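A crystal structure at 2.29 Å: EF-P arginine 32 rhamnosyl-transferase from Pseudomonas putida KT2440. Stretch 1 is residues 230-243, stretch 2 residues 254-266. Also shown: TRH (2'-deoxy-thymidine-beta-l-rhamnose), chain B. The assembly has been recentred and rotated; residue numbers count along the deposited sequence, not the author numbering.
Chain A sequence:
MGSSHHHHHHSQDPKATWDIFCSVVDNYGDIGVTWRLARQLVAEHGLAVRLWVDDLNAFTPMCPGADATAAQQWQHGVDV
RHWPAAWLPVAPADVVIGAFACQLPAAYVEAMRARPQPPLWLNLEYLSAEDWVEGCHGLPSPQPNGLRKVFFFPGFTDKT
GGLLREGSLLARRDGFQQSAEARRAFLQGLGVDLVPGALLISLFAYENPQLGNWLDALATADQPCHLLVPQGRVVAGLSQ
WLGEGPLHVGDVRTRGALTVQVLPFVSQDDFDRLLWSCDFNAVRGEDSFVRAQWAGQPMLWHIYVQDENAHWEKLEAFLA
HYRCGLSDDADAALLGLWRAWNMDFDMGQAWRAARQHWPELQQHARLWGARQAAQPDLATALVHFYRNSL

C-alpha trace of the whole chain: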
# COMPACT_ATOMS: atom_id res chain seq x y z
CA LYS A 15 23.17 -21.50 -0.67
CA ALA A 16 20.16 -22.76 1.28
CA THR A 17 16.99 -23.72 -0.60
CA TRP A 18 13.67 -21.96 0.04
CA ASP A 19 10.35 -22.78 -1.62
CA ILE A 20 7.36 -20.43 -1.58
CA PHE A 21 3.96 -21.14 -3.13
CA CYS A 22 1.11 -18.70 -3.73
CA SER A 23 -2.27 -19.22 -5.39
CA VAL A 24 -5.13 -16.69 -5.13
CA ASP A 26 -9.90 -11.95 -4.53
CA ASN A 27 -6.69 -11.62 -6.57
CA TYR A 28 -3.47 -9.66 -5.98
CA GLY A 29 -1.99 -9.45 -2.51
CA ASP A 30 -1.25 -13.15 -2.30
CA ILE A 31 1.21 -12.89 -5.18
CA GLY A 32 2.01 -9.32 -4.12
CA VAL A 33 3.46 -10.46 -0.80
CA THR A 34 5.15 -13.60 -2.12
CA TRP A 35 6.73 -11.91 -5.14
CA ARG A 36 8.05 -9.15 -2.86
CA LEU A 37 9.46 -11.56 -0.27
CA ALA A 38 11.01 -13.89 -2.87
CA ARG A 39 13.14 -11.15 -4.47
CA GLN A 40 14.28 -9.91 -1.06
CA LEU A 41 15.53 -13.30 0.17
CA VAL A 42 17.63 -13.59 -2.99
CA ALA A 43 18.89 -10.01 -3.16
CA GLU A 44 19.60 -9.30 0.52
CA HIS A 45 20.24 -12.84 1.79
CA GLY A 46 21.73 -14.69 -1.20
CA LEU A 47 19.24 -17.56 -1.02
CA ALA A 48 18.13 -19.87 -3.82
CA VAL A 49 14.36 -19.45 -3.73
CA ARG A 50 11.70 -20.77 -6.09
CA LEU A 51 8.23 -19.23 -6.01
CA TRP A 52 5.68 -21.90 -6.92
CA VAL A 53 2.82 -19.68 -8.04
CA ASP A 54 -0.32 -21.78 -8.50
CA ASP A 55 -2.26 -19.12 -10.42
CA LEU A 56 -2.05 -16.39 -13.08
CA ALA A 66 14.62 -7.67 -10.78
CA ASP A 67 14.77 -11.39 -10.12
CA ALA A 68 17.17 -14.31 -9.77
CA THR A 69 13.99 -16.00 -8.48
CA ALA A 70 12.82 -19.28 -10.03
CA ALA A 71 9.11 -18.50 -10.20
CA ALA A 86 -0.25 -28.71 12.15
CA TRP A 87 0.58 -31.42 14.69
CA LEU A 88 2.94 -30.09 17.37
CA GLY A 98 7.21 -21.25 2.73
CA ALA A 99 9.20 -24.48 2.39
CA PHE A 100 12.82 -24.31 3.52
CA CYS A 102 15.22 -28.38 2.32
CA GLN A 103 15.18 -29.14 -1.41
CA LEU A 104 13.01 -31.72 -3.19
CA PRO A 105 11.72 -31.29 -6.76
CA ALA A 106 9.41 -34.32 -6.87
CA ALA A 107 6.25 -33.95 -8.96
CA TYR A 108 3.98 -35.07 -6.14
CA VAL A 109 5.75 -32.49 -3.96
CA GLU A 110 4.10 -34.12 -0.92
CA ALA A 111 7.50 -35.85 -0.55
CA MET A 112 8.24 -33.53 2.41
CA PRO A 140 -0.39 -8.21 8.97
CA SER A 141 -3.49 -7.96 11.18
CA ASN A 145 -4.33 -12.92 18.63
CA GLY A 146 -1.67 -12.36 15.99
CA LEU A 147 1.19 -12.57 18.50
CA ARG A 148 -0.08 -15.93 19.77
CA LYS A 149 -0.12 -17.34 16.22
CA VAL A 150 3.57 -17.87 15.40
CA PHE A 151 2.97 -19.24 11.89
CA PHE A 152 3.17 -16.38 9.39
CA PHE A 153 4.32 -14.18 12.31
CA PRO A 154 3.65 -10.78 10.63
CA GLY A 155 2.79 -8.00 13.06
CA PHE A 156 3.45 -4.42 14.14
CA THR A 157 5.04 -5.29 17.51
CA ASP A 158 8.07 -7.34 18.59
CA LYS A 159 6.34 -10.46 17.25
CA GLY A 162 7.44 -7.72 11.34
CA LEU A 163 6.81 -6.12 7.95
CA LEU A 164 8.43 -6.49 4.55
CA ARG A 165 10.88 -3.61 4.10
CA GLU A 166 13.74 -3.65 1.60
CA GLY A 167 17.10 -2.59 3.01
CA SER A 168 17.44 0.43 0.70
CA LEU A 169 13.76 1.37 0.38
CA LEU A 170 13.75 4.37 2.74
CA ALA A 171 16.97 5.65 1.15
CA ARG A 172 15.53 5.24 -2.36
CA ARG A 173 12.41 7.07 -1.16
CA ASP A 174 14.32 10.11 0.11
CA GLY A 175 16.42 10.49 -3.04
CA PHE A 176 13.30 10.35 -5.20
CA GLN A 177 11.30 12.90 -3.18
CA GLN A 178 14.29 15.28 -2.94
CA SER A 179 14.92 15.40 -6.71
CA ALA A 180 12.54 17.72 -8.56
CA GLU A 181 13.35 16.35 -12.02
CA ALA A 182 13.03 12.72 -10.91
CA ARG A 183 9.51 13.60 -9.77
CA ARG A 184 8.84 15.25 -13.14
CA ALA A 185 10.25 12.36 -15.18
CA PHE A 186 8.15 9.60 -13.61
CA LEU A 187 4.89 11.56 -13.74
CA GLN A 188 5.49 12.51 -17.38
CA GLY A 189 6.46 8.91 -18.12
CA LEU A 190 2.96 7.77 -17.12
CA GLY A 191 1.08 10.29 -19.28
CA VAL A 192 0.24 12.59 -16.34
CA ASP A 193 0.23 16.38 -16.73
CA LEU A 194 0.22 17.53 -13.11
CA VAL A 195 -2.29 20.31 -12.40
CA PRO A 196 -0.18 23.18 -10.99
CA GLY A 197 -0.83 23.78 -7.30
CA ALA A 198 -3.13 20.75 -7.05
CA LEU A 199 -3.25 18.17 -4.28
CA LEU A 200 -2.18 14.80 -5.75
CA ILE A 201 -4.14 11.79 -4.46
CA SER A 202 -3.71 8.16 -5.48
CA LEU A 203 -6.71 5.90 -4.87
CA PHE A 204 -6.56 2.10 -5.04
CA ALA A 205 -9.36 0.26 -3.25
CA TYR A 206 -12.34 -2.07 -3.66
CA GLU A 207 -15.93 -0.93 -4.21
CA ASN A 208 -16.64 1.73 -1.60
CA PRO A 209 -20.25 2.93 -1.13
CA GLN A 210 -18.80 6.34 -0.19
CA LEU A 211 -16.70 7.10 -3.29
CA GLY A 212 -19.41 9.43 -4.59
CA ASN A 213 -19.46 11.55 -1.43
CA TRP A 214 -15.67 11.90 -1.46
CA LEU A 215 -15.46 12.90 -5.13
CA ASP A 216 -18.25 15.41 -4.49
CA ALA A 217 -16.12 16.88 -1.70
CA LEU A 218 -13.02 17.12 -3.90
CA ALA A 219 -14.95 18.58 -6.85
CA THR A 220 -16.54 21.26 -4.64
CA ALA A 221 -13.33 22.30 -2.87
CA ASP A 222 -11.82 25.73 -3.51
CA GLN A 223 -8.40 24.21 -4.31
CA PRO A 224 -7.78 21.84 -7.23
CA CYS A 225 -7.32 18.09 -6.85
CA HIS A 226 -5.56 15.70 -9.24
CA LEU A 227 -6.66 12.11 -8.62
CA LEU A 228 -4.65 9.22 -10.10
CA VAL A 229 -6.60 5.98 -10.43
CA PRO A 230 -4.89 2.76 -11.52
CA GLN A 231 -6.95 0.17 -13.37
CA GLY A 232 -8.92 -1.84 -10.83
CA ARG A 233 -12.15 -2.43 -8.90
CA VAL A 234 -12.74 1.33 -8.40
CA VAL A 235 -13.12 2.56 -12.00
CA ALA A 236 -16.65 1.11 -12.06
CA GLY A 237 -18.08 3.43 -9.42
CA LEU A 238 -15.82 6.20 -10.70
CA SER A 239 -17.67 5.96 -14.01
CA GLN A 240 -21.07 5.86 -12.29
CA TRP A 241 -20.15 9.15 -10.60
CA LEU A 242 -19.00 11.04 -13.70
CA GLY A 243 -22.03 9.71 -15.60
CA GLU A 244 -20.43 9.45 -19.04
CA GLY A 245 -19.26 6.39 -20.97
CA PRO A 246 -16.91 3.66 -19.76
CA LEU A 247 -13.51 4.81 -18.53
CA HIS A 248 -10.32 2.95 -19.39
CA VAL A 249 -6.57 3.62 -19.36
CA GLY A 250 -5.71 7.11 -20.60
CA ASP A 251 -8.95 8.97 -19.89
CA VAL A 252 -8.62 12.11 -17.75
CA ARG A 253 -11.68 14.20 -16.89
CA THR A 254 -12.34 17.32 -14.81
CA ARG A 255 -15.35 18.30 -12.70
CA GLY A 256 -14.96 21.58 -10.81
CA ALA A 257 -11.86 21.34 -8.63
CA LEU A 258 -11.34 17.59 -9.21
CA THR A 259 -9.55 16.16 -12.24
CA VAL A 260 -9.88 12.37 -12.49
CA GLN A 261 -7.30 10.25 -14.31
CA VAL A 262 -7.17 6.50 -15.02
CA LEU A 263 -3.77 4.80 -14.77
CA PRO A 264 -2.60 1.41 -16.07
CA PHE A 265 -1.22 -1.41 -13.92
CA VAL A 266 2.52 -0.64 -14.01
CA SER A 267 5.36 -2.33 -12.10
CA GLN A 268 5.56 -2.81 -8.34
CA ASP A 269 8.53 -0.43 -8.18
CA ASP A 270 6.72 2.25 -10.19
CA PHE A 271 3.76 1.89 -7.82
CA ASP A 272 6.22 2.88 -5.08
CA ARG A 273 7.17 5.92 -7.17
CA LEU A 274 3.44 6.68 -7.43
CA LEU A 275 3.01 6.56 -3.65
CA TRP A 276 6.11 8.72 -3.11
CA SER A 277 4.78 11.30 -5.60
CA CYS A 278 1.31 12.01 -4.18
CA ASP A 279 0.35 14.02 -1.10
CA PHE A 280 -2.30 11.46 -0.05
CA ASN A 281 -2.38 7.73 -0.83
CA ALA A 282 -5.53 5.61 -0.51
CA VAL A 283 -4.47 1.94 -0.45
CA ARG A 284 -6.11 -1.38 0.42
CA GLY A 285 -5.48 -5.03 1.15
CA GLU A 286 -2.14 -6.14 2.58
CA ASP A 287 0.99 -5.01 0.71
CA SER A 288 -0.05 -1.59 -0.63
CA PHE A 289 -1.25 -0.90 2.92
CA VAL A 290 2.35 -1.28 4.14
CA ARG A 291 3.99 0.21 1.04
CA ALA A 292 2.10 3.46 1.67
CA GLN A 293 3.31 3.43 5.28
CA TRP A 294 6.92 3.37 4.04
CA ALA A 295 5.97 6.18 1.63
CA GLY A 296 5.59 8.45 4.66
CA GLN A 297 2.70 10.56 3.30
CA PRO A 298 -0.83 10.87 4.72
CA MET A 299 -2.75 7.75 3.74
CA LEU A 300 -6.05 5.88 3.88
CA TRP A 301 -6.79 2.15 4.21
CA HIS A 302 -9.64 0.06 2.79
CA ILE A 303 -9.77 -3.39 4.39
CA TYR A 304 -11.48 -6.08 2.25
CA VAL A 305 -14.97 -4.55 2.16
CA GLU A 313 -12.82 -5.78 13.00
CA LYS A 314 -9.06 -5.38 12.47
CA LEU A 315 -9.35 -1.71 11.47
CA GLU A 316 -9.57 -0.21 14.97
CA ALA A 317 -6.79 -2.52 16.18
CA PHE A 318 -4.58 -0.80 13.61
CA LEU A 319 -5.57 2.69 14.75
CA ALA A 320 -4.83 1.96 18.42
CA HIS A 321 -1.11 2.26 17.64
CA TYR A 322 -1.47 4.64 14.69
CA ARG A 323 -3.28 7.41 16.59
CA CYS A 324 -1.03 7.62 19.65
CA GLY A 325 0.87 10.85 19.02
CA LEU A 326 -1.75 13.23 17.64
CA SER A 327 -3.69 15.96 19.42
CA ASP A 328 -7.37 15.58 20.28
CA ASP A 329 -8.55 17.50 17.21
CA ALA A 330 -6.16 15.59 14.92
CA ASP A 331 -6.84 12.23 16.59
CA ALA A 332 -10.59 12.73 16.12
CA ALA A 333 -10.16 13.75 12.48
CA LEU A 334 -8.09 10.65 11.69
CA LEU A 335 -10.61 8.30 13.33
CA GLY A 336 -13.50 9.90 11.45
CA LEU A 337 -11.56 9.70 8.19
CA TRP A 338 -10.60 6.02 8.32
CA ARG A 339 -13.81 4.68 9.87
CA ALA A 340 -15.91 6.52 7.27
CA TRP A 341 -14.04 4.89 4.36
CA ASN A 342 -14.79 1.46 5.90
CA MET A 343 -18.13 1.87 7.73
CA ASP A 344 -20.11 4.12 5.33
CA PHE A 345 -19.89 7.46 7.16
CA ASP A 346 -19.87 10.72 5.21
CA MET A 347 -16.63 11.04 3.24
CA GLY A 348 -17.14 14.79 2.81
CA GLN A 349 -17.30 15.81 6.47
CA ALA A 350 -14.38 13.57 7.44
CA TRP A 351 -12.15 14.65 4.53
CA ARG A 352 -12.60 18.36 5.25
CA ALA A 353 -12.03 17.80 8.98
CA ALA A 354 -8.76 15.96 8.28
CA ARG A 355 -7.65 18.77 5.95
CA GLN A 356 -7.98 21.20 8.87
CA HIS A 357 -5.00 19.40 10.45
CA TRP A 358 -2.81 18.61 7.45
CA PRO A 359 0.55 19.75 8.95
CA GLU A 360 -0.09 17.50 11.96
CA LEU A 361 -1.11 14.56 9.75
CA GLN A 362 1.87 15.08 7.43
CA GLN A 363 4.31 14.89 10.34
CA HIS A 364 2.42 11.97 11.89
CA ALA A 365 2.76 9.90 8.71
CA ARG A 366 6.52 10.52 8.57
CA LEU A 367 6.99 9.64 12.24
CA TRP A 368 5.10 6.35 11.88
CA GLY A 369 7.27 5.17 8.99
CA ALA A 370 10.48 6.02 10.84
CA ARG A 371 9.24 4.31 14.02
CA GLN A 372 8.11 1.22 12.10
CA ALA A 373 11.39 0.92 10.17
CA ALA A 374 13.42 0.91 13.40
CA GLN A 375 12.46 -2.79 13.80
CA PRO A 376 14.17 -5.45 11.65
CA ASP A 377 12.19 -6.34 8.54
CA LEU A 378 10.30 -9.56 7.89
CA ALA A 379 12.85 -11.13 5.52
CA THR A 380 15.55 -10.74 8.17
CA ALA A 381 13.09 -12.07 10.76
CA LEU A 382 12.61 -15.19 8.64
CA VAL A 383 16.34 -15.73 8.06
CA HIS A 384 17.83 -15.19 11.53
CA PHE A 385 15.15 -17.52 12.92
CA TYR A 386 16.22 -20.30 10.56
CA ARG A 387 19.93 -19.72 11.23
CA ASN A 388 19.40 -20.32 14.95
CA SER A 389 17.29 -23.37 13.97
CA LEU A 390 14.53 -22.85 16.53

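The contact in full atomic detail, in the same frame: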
# COMPACT_ATOMS: atom_id res chain seq x y z
N PRO A 230 -5.29 3.94 -10.75
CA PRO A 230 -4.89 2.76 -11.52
C PRO A 230 -6.08 1.88 -11.87
O PRO A 230 -7.14 1.94 -11.25
CB PRO A 230 -3.93 2.03 -10.56
CG PRO A 230 -3.45 3.09 -9.62
CD PRO A 230 -4.62 4.02 -9.45
N GLN A 231 -5.89 1.05 -12.90
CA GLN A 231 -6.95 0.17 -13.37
C GLN A 231 -7.27 -0.86 -12.29
O GLN A 231 -6.39 -1.59 -11.84
CB GLN A 231 -6.53 -0.52 -14.66
N GLY A 232 -8.53 -0.91 -11.88
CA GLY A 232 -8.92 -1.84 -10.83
C GLY A 232 -10.40 -1.72 -10.51
O GLY A 232 -11.17 -1.11 -11.26
N ARG A 233 -10.77 -2.29 -9.37
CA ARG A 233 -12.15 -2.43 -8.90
C ARG A 233 -12.80 -1.10 -8.52
O ARG A 233 -13.92 -1.12 -7.99
CB ARG A 233 -12.18 -3.39 -7.72
CG ARG A 233 -11.80 -4.82 -8.09
CD ARG A 233 -11.60 -5.72 -6.88
NE ARG A 233 -12.65 -6.71 -6.75
CZ ARG A 233 -13.67 -6.62 -5.91
NH1 ARG A 233 -13.76 -5.59 -5.09
NH2 ARG A 233 -14.60 -7.57 -5.87
N VAL A 234 -12.17 0.05 -8.76
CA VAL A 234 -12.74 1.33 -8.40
C VAL A 234 -13.20 2.14 -9.61
O VAL A 234 -14.00 3.07 -9.45
CB VAL A 234 -11.76 2.16 -7.55
CG1 VAL A 234 -10.68 2.78 -8.42
CG2 VAL A 234 -12.49 3.23 -6.74
N VAL A 235 -12.72 1.81 -10.82
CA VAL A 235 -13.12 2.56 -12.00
C VAL A 235 -14.60 2.38 -12.32
O VAL A 235 -15.18 3.22 -13.02
CB VAL A 235 -12.25 2.15 -13.21
CG1 VAL A 235 -12.26 3.24 -14.27
CG2 VAL A 235 -10.83 1.86 -12.76
N ALA A 236 -15.23 1.32 -11.81
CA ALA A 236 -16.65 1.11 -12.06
C ALA A 236 -17.49 2.21 -11.42
O ALA A 236 -18.25 2.91 -12.10
CB ALA A 236 -17.08 -0.27 -11.55
N GLY A 237 -17.36 2.38 -10.10
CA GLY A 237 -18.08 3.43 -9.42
C GLY A 237 -17.60 4.82 -9.80
O GLY A 237 -18.37 5.78 -9.76
N LEU A 238 -16.32 4.94 -10.17
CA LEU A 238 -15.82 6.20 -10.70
C LEU A 238 -16.59 6.61 -11.94
O LEU A 238 -16.93 7.79 -12.11
CB LEU A 238 -14.33 6.07 -11.01
CG LEU A 238 -13.47 7.34 -11.10
CD1 LEU A 238 -13.20 7.90 -9.72
CD2 LEU A 238 -12.17 7.02 -11.82
N SER A 239 -16.89 5.65 -12.82
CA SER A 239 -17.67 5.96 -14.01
C SER A 239 -19.11 6.30 -13.66
O SER A 239 -19.69 7.23 -14.23
CB SER A 239 -17.62 4.78 -14.99
OG SER A 239 -16.29 4.31 -15.15
N GLN A 240 -19.71 5.57 -12.71
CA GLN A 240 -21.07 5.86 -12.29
C GLN A 240 -21.20 7.24 -11.66
O GLN A 240 -22.31 7.79 -11.62
CB GLN A 240 -21.56 4.79 -11.30
CG GLN A 240 -21.40 3.36 -11.79
CD GLN A 240 -21.43 2.35 -10.65
OE1 GLN A 240 -22.06 2.58 -9.62
NE2 GLN A 240 -20.74 1.23 -10.83
N TRP A 241 -20.10 7.81 -11.17
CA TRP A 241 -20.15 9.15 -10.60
C TRP A 241 -20.05 10.22 -11.68
O TRP A 241 -20.80 11.21 -11.64
CB TRP A 241 -19.03 9.32 -9.57
CG TRP A 241 -19.05 10.67 -8.91
CD1 TRP A 241 -19.84 11.06 -7.87
CD2 TRP A 241 -18.24 11.80 -9.26
NE1 TRP A 241 -19.57 12.37 -7.54
CE2 TRP A 241 -18.60 12.85 -8.38
CE3 TRP A 241 -17.26 12.04 -10.22
CZ2 TRP A 241 -18.00 14.11 -8.44
CZ3 TRP A 241 -16.67 13.29 -10.28
CH2 TRP A 241 -17.04 14.31 -9.39
N LEU A 242 -19.14 10.06 -12.64
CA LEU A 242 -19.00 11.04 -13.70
C LEU A 242 -20.19 11.00 -14.66
O LEU A 242 -20.54 12.03 -15.25
CB LEU A 242 -17.69 10.82 -14.46
CG LEU A 242 -16.43 11.16 -13.67
CD1 LEU A 242 -15.27 10.29 -14.13
CD2 LEU A 242 -16.08 12.63 -13.80
N GLY A 243 -20.80 9.83 -14.84
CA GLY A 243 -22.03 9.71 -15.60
C GLY A 243 -21.87 9.55 -17.09
O GLY A 243 -22.88 9.40 -17.79
N THR A 254 -12.29 16.30 -15.85
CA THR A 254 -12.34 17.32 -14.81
C THR A 254 -13.78 17.68 -14.48
O THR A 254 -14.62 17.83 -15.38
CB THR A 254 -11.58 18.59 -15.24
OG1 THR A 254 -10.21 18.25 -15.51
CG2 THR A 254 -11.63 19.65 -14.15
N ARG A 255 -14.07 17.80 -13.19
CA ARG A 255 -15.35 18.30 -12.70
C ARG A 255 -15.06 19.27 -11.56
O ARG A 255 -14.69 18.85 -10.46
CB ARG A 255 -16.26 17.17 -12.22
CG ARG A 255 -16.67 16.21 -13.30
CD ARG A 255 -17.78 16.78 -14.16
NE ARG A 255 -18.43 15.73 -14.93
CZ ARG A 255 -17.92 15.18 -16.02
NH1 ARG A 255 -16.74 15.58 -16.49
NH2 ARG A 255 -18.58 14.22 -16.65
N GLY A 256 -15.24 20.57 -11.81
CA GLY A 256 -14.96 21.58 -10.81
C GLY A 256 -13.50 21.64 -10.41
O GLY A 256 -12.64 21.97 -11.22
N ALA A 257 -13.22 21.33 -9.15
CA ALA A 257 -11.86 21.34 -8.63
C ALA A 257 -11.16 19.99 -8.78
O ALA A 257 -9.95 19.91 -8.55
CB ALA A 257 -11.85 21.76 -7.16
N LEU A 258 -11.89 18.94 -9.14
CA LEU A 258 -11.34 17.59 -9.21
C LEU A 258 -11.10 17.21 -10.66
O LEU A 258 -11.99 17.35 -11.51
CB LEU A 258 -12.30 16.59 -8.54
CG LEU A 258 -11.93 15.11 -8.43
CD1 LEU A 258 -12.37 14.30 -9.65
CD2 LEU A 258 -10.43 14.93 -8.18
N THR A 259 -9.89 16.72 -10.94
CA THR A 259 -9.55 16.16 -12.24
C THR A 259 -9.22 14.68 -12.04
O THR A 259 -8.27 14.35 -11.32
CB THR A 259 -8.37 16.90 -12.88
OG1 THR A 259 -8.83 18.16 -13.40
CG2 THR A 259 -7.78 16.09 -14.02
N VAL A 260 -10.01 13.81 -12.66
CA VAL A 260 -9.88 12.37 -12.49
C VAL A 260 -9.04 11.81 -13.62
O VAL A 260 -9.14 12.26 -14.77
CB VAL A 260 -11.28 11.70 -12.43
CG1 VAL A 260 -11.85 11.45 -13.83
CG2 VAL A 260 -11.22 10.42 -11.63
N GLN A 261 -8.17 10.84 -13.31
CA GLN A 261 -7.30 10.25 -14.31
C GLN A 261 -7.14 8.76 -14.04
O GLN A 261 -6.90 8.35 -12.90
CB GLN A 261 -5.92 10.92 -14.33
CG GLN A 261 -5.07 10.49 -15.53
CD GLN A 261 -3.82 11.34 -15.71
OE1 GLN A 261 -3.37 12.02 -14.79
NE2 GLN A 261 -3.25 11.29 -16.92
N VAL A 262 -7.25 7.96 -15.10
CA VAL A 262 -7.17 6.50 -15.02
C VAL A 262 -5.77 6.07 -15.42
O VAL A 262 -5.28 6.41 -16.51
CB VAL A 262 -8.23 5.84 -15.91
CG1 VAL A 262 -8.40 4.38 -15.52
CG2 VAL A 262 -9.55 6.58 -15.81
N LEU A 263 -5.12 5.29 -14.56
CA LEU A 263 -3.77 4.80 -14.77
C LEU A 263 -3.77 3.32 -15.14
O LEU A 263 -4.72 2.59 -14.82
CB LEU A 263 -2.91 5.00 -13.51
CG LEU A 263 -2.54 6.43 -13.12
CD1 LEU A 263 -1.59 6.42 -11.94
CD2 LEU A 263 -1.92 7.17 -14.30
N PRO A 264 -2.74 2.84 -15.83
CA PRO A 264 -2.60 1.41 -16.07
C PRO A 264 -1.97 0.72 -14.86
O PRO A 264 -1.58 1.36 -13.89
CB PRO A 264 -1.69 1.35 -17.29
CG PRO A 264 -0.83 2.56 -17.15
CD PRO A 264 -1.70 3.62 -16.53
N PHE A 265 -1.88 -0.60 -14.94
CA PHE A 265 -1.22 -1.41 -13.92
C PHE A 265 0.25 -1.52 -14.30
O PHE A 265 0.63 -2.33 -15.16
CB PHE A 265 -1.88 -2.78 -13.80
CG PHE A 265 -1.80 -3.37 -12.41
CD1 PHE A 265 -2.76 -3.06 -11.46
CD2 PHE A 265 -0.77 -4.23 -12.07
CE1 PHE A 265 -2.70 -3.60 -10.19
CE2 PHE A 265 -0.70 -4.77 -10.80
CZ PHE A 265 -1.66 -4.45 -9.86
N VAL A 266 1.10 -0.71 -13.67
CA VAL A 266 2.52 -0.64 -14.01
C VAL A 266 3.29 -1.72 -13.26
O VAL A 266 2.77 -2.82 -13.03
CB VAL A 266 3.08 0.76 -13.70
CG1 VAL A 266 2.62 1.76 -14.75
CG2 VAL A 266 2.67 1.21 -12.30
O4P TRH B . -6.68 -6.07 -2.19
P2 TRH B . -5.28 -6.52 -2.43
O3P TRH B . -5.01 -6.83 -3.99
O1 TRH B . -4.90 -7.84 -1.59
C1 TRH B . -5.92 -8.43 -0.75
C2 TRH B . -5.34 -9.59 0.08
O2 TRH B . -4.36 -10.32 -0.66
C3 TRH B . -6.45 -10.57 0.46
O3 TRH B . -6.70 -11.45 -0.65
C4 TRH B . -7.71 -9.81 0.78
O4 TRH B . -7.44 -8.87 1.84
OPP TRH B . -4.23 -5.36 -2.03
P TRH B . -2.69 -5.73 -1.84
O1P TRH B . -2.43 -6.69 -0.74
O2P TRH B . -1.89 -4.34 -1.60
O5' TRH B . -2.14 -6.26 -3.25
C5' TRH B . -1.87 -5.33 -4.30
C4' TRH B . -0.55 -5.72 -4.95
O4' TRH B . -0.57 -5.15 -6.29
C3' TRH B . 0.58 -5.00 -4.24
O3' TRH B . 1.83 -5.55 -4.67
C2' TRH B . 0.40 -3.63 -4.85
C1' TRH B . 0.46 -4.13 -6.28
N11 TRH B . 0.19 -3.10 -7.30
C21 TRH B . 1.06 -2.97 -8.32
O21 TRH B . 2.06 -3.69 -8.38
N31 TRH B . 0.84 -2.02 -9.31
C41 TRH B . -0.28 -1.20 -9.27
O41 TRH B . -0.44 -0.37 -10.16
C51 TRH B . -1.18 -1.33 -8.22
C5A TRH B . -2.30 -0.51 -8.18
C61 TRH B . -0.95 -2.28 -7.24

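Helix 235-242 lies against strand 258-263 with its N-to-C direction at 148° to that of the strand, so the two run roughly antiparallel; their axes come within 10.9 Å. Together the stretches bury 626 Å², and the three residues with the largest covered areas are Leu242 (81 Å²), Arg255 (71 Å²) and Val260 (68 Å²).

Leu242, in the last turn of the helix, points toward the other stretch and meets both of the others. Its CD1 lies 3.6 Å from Val260 CG1, a van der Waals contact between methyl groups, while its CD2 sits 3.7 Å from Arg255 CG and over one face of the guanidinium. That placement leaves the edge of the guanidinium, where its N-H groups point, free for polar partners. Arg255 NH2 accordingly donates to Leu242 O (3.3 Å, N-H...O angle 142°), a long and somewhat bent hydrogen bond to a carbonyl at the C-terminal end of the helix. NH1 bonds back to Thr254 O at 3.3 Å with a straighter angle of 163°, which helps hold the side chain in place. The aliphatic base of Arg255 also serves the contact: CB packs 4.1 Å from Trp241 CH2, an oblique approach to the ring.

Val260 bridges two successive turns of the helix, since its CG2 lies 3.5 Å from Leu238 CD2 while CG1 faces Leu242. One turn earlier, Val235 CG1 reaches Val262 CG1 at 4.2 Å, extending the apolar seam.

Before the helix, the backbones themselves meet. Pro230 and Leu263 form a parallel bridge, CA to CA 4.0 Å, with both side chains on the same face of the sheet and their CB atoms 4.3 Å apart. Proline lacks an amide hydrogen, but Pro230 CA makes a CA-H...O contact with Leu263 O at 3.3 Å.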